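Local coordinates for oligogalacturonate lyase (Yersinia enterocolitica subsp. enterocolitica, PDB 3PE7), which probably cleaves short galacturonate chains derived from pectin by beta-elimination in the cytoplasm, using a seven-bladed beta-propeller that carries a manganese ion, at residues C33-N36 and K41-T44; W60-L65 and D93-V98. All coordinates share one frame; numbering follows the deposited sequence.

Contact 1. Residues C33-N36 and K41-T44; sequences CHRN and KCFT
Cys42 and Asn36 are brought together by similar first torsions: SG of Cys42 (chi1 58°) and CG of Asn36 each sit between their own backbone N and carbonyl carbon, and from there CB of Cys42 and the amide of Asn36 meet. Arg35 supplies the third group, bending at chi2 and again at chi3 (90°) to swing its guanidinium toward the thiol. The Asn36 and Cys42 CA atoms are 7.0 Å apart, and CB of Cys42 lies against the side-chain amide, 3.7 Å from CG of Asn36. Beside it, NH1 of Arg35 approaches SG of Cys42 obliquely at 3.6 Å; no hydrogen bond links the two segments. Within 33-36 the backbone is braced by the ring of His34, whose ND1 donates to Arg35 O at 2.8 Å. That bond is fairly straight (164°) and lies close to the imidazole plane, but the donor stands well above the carbonyl plane. The turn follows strand 33-34, the innermost strand of its propeller blade. From the adjacent blade that contains strands 357-358 and 364-369, Ser357 OG and Leu366 O hold NH2 of Arg35, while Thr368 OG1 bonds to its backbone N. Leu366 also packs on Cys42. The Arg35 side chain lies about 4 Å from that of His355, a manganese ligand, and about 9 Å from the ion at their nearest atoms. The chemistry thus implies a buried guanidinium positioned largely by oxygens of the adjacent blade, with the polarisable sulfur of Cys42 probably a soft neighbour to its NH1.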
loop_
_atom_site.group_PDB
_atom_site.type_symbol
_atom_site.label_atom_id
_atom_site.label_comp_id
_atom_site.label_asym_id
_atom_site.label_seq_id
_atom_site.Cartn_x
_atom_site.Cartn_y
_atom_site.Cartn_z
ATOM N N CYS A 33 -15.947 0.694 5.193
ATOM C CA CYS A 33 -14.676 0.872 5.905
ATOM C C CYS A 33 -13.607 0.072 5.168
ATOM O O CYS A 33 -13.879 -0.998 4.611
ATOM C CB CYS A 33 -14.771 0.352 7.345
ATOM S SG CYS A 33 -16.011 1.217 8.357
ATOM N N HIS A 34 -12.388 0.577 5.157
ATOM C CA HIS A 34 -11.333 -0.141 4.455
ATOM C C HIS A 34 -9.990 0.102 5.107
ATOM O O HIS A 34 -9.772 1.122 5.760
ATOM C CB HIS A 34 -11.255 0.308 2.983
ATOM C CG HIS A 34 -10.826 1.732 2.837
ATOM N ND1 HIS A 34 -9.498 2.103 2.785
ATOM C CD2 HIS A 34 -11.543 2.881 2.826
ATOM C CE1 HIS A 34 -9.421 3.423 2.684
ATOM N NE2 HIS A 34 -10.647 3.918 2.721
ATOM N N ARG A 35 -9.080 -0.849 4.924
ATOM C CA ARG A 35 -7.718 -0.659 5.415
ATOM C C ARG A 35 -6.921 0.254 4.483
ATOM O O ARG A 35 -7.332 0.496 3.347
ATOM C CB ARG A 35 -7.059 -2.029 5.556
ATOM C CG ARG A 35 -6.679 -2.576 4.211
ATOM C CD ARG A 35 -5.195 -2.204 4.026
ATOM N NE ARG A 35 -4.524 -3.314 4.577
ATOM C CZ ARG A 35 -3.361 -3.408 5.206
ATOM N NH1 ARG A 35 -2.518 -2.391 5.462
ATOM N NH2 ARG A 35 -3.072 -4.630 5.596
ATOM N N ASN A 36 -5.767 0.756 4.939
ATOM C CA ASN A 36 -4.910 1.605 4.107
ATOM C C ASN A 36 -4.060 0.782 3.126
ATOM O O ASN A 36 -4.169 -0.453 3.096
ATOM C CB ASN A 36 -4.041 2.535 4.988
ATOM C CG ASN A 36 -2.890 1.803 5.705
ATOM O OD1 ASN A 36 -1.935 2.444 6.170
ATOM N ND2 ASN A 36 -2.984 0.494 5.817
ATOM N N LYS A 41 2.412 2.060 7.270
ATOM C CA LYS A 41 2.149 1.658 8.661
ATOM C C LYS A 41 0.739 2.013 9.128
ATOM O O LYS A 41 0.338 3.187 9.062
ATOM C CB LYS A 41 3.190 2.272 9.620
ATOM C CG LYS A 41 2.925 1.931 11.081
ATOM C CD LYS A 41 3.997 2.554 11.979
ATOM C CE LYS A 41 3.585 2.444 13.442
ATOM N NZ LYS A 41 4.620 3.066 14.349
ATOM N N CYS A 42 -0.017 0.993 9.577
ATOM C CA CYS A 42 -1.353 1.204 10.150
ATOM C C CYS A 42 -1.568 0.668 11.566
ATOM O O CYS A 42 -2.485 1.093 12.228
ATOM C CB CYS A 42 -2.472 0.644 9.241
ATOM S SG CYS A 42 -2.327 -1.133 8.861
ATOM N N PHE A 43 -0.738 -0.285 12.002
ATOM C CA PHE A 43 -0.781 -0.754 13.375
ATOM C C PHE A 43 0.226 0.012 14.214
ATOM O O PHE A 43 1.317 0.272 13.751
ATOM C CB PHE A 43 -0.426 -2.238 13.467
ATOM C CG PHE A 43 -1.493 -3.145 12.975
ATOM C CD1 PHE A 43 -2.554 -3.508 13.803
ATOM C CD2 PHE A 43 -1.415 -3.668 11.682
ATOM C CE1 PHE A 43 -3.548 -4.400 13.335
ATOM C CE2 PHE A 43 -2.409 -4.520 11.201
ATOM C CZ PHE A 43 -3.463 -4.895 12.031
ATOM N N THR A 44 -0.132 0.344 15.452
ATOM C CA THR A 44 0.868 0.869 16.394
ATOM C C THR A 44 1.878 -0.253 16.701
ATOM O O THR A 44 1.598 -1.420 16.467
ATOM C CB THR A 44 0.241 1.437 17.685
ATOM O OG1 THR A 44 -0.633 0.480 18.296
ATOM C CG2 THR A 44 -0.547 2.694 17.364
#

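Contact 2. Residues W60-L65 and D93-V98; sequences WNYYLL and DALFYV
Strands 61-65 and 94-98 run in roughly opposite directions without pairing, 9.2 Å apart at the CA atoms of Tyr62 and Tyr97, and belong to adjacent blades of the seven-bladed beta-propeller. Side chains alone bridge this interface between sheets. Tyr62, Leu95 and Tyr97 all project from their strands toward the opposing one, and all three are buried. The Tyr62 ring is the central element. Methyl CD1 of Leu95 lies over one of its faces, whereas methyl CD2 reaches the root of the ring, 4.0 Å from CB of Tyr62. Tyr97 meets the same ring in an offset edge-to-face pair: the edge of Tyr62 is turned to the face of Tyr97, with ring centroids 5.5 Å apart and planes at 64°. The two tyrosine side chains lie alongside each other and point opposite ways, and their hydroxyls are anchored separately, Tyr62 OH to Asn82 O and Tyr97 OH to Glu114 OE1. Leu51, on the strand next to 61-66, extends the apolar layer by touching both Tyr62 and Leu95. With chi1 at 77°, CG of Tyr97 sits between its backbone N and carbonyl carbon, and this places the face of its ring against the edge of Tyr62. The tightest approach is made there: CE2 of Tyr62 comes to 3.5 Å from CB of Tyr97 and 3.7 Å from its ring carbon CG.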
loop_
_atom_site.group_PDB
_atom_site.type_symbol
_atom_site.label_atom_id
_atom_site.label_comp_id
_atom_site.label_asym_id
_atom_site.label_seq_id
_atom_site.Cartn_x
_atom_site.Cartn_y
_atom_site.Cartn_z
ATOM N N TRP A 60 -15.542 9.633 3.571
ATOM C CA TRP A 60 -14.532 8.694 4.086
ATOM C C TRP A 60 -13.452 9.469 4.826
ATOM O O TRP A 60 -12.802 10.354 4.251
ATOM C CB TRP A 60 -13.922 7.898 2.928
ATOM C CG TRP A 60 -14.927 7.083 2.124
ATOM C CD1 TRP A 60 -16.302 7.072 2.264
ATOM C CD2 TRP A 60 -14.633 6.185 1.055
ATOM N NE1 TRP A 60 -16.862 6.200 1.344
ATOM C CE2 TRP A 60 -15.859 5.662 0.581
ATOM C CE3 TRP A 60 -13.446 5.767 0.439
ATOM C CZ2 TRP A 60 -15.926 4.739 -0.477
ATOM C CZ3 TRP A 60 -13.513 4.876 -0.611
ATOM C CH2 TRP A 60 -14.743 4.374 -1.070
ATOM N N ASN A 61 -13.263 9.129 6.100
ATOM C CA ASN A 61 -12.289 9.803 6.963
ATOM C C ASN A 61 -11.428 8.784 7.699
ATOM O O ASN A 61 -11.722 7.587 7.678
ATOM C CB ASN A 61 -13.013 10.639 8.012
ATOM C CG ASN A 61 -13.820 11.780 7.398
ATOM O OD1 ASN A 61 -13.260 12.703 6.772
ATOM N ND2 ASN A 61 -15.110 11.747 7.607
ATOM N N TYR A 62 -10.345 9.256 8.329
ATOM C CA TYR A 62 -9.526 8.352 9.146
ATOM C C TYR A 62 -10.059 8.139 10.550
ATOM O O TYR A 62 -10.597 9.067 11.169
ATOM C CB TYR A 62 -8.079 8.863 9.230
ATOM C CG TYR A 62 -7.288 8.624 7.976
ATOM C CD1 TYR A 62 -6.760 7.358 7.700
ATOM C CD2 TYR A 62 -7.053 9.656 7.068
ATOM C CE1 TYR A 62 -6.011 7.124 6.540
ATOM C CE2 TYR A 62 -6.314 9.432 5.920
ATOM C CZ TYR A 62 -5.792 8.183 5.672
ATOM O OH TYR A 62 -5.085 7.990 4.518
ATOM N N TYR A 63 -9.873 6.908 11.046
ATOM C CA TYR A 63 -10.229 6.502 12.396
ATOM C C TYR A 63 -9.085 5.725 13.011
ATOM O O TYR A 63 -8.310 5.109 12.290
ATOM C CB TYR A 63 -11.478 5.607 12.376
ATOM C CG TYR A 63 -12.710 6.354 11.965
ATOM C CD1 TYR A 63 -13.625 6.809 12.915
ATOM C CD2 TYR A 63 -12.960 6.627 10.620
ATOM C CE1 TYR A 63 -14.757 7.549 12.528
ATOM C CE2 TYR A 63 -14.076 7.364 10.227
ATOM C CZ TYR A 63 -14.975 7.806 11.189
ATOM O OH TYR A 63 -16.079 8.531 10.798
ATOM N N LEU A 64 -8.962 5.779 14.342
ATOM C CA LEU A 64 -8.039 4.890 15.040
ATOM C C LEU A 64 -8.854 3.944 15.896
ATOM O O LEU A 64 -9.614 4.374 16.784
ATOM C CB LEU A 64 -7.041 5.687 15.910
ATOM C CG LEU A 64 -5.866 4.880 16.459
ATOM C CD1 LEU A 64 -4.861 4.555 15.351
ATOM C CD2 LEU A 64 -5.162 5.660 17.566
ATOM N N LEU A 65 -8.703 2.651 15.639
ATOM C CA LEU A 65 -9.462 1.627 16.344
ATOM C C LEU A 65 -8.605 1.034 17.466
ATOM O O LEU A 65 -7.492 0.539 17.210
ATOM C CB LEU A 65 -9.895 0.515 15.367
ATOM C CG LEU A 65 -10.571 -0.749 15.904
ATOM C CD1 LEU A 65 -11.801 -0.450 16.756
ATOM C CD2 LEU A 65 -10.926 -1.691 14.744
ATOM N N ASP A 93 2.697 8.483 17.338
ATOM C CA ASP A 93 2.156 9.720 17.876
ATOM C C ASP A 93 1.543 10.648 16.827
ATOM O O ASP A 93 0.998 11.700 17.174
ATOM C CB ASP A 93 3.221 10.467 18.699
ATOM C CG ASP A 93 4.469 10.804 17.905
ATOM O OD1 ASP A 93 5.300 11.579 18.433
ATOM O OD2 ASP A 93 4.683 10.300 16.779
ATOM N N ALA A 94 1.657 10.263 15.558
ATOM C CA ALA A 94 1.144 11.105 14.468
ATOM C C ALA A 94 0.558 10.302 13.319
ATOM O O ALA A 94 0.956 9.167 13.071
ATOM C CB ALA A 94 2.229 12.040 13.945
ATOM N N LEU A 95 -0.388 10.918 12.615
ATOM C CA LEU A 95 -0.870 10.418 11.330
ATOM C C LEU A 95 -0.455 11.403 10.241
ATOM O O LEU A 95 -0.620 12.609 10.408
ATOM C CB LEU A 95 -2.389 10.290 11.339
ATOM C CG LEU A 95 -3.141 10.289 10.002
ATOM C CD1 LEU A 95 -2.884 8.989 9.219
ATOM C CD2 LEU A 95 -4.627 10.473 10.290
ATOM N N PHE A 96 0.095 10.889 9.146
ATOM C CA PHE A 96 0.344 11.694 7.936
ATOM C C PHE A 96 -0.610 11.251 6.834
ATOM O O PHE A 96 -0.797 10.051 6.618
ATOM C CB PHE A 96 1.779 11.531 7.445
ATOM C CG PHE A 96 2.802 12.135 8.365
ATOM C CD1 PHE A 96 3.337 11.387 9.415
ATOM C CD2 PHE A 96 3.228 13.447 8.180
ATOM C CE1 PHE A 96 4.299 11.955 10.281
ATOM C CE2 PHE A 96 4.197 14.021 9.030
ATOM C CZ PHE A 96 4.722 13.277 10.087
ATOM N N TYR A 97 -1.221 12.218 6.147
ATOM C CA TYR A 97 -2.133 11.894 5.052
ATOM C C TYR A 97 -2.283 13.110 4.144
ATOM O O TYR A 97 -1.870 14.215 4.502
ATOM C CB TYR A 97 -3.512 11.468 5.599
ATOM C CG TYR A 97 -4.366 12.631 6.059
ATOM C CD1 TYR A 97 -4.115 13.284 7.274
ATOM C CD2 TYR A 97 -5.436 13.091 5.276
ATOM C CE1 TYR A 97 -4.909 14.357 7.698
ATOM C CE2 TYR A 97 -6.226 14.171 5.702
ATOM C CZ TYR A 97 -5.956 14.795 6.903
ATOM O OH TYR A 97 -6.721 15.868 7.325
ATOM N N VAL A 98 -2.880 12.900 2.977
ATOM C CA VAL A 98 -3.110 13.986 2.019
ATOM C C VAL A 98 -4.591 14.409 2.008
ATOM O O VAL A 98 -5.509 13.578 1.876
ATOM C CB VAL A 98 -2.673 13.609 0.598
ATOM C CG1 VAL A 98 -2.954 14.782 -0.384
ATOM C CG2 VAL A 98 -1.198 13.232 0.566
#

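Overall arrangement
From the N terminus, the chain first forms strand 33-34 at the inner edge of a blade, then leaves the strand in a loop, where contact 1 spans four intervening residues before strand 49-54 begins. Contact 2 opens later, on strand 61-66 of that same sheet, and closes a longer loop that passes through strands 71-74 and 87-88 to reach strand 94-99 of the next blade. The two are in series, neither nesting nor crossing. Contact 1 lies toward the manganese site, contact 2 between two sheets, with their centres about 9 Å apart. They meet directly where NE2 of His34 packs 4.1 Å from CE3 of Trp60.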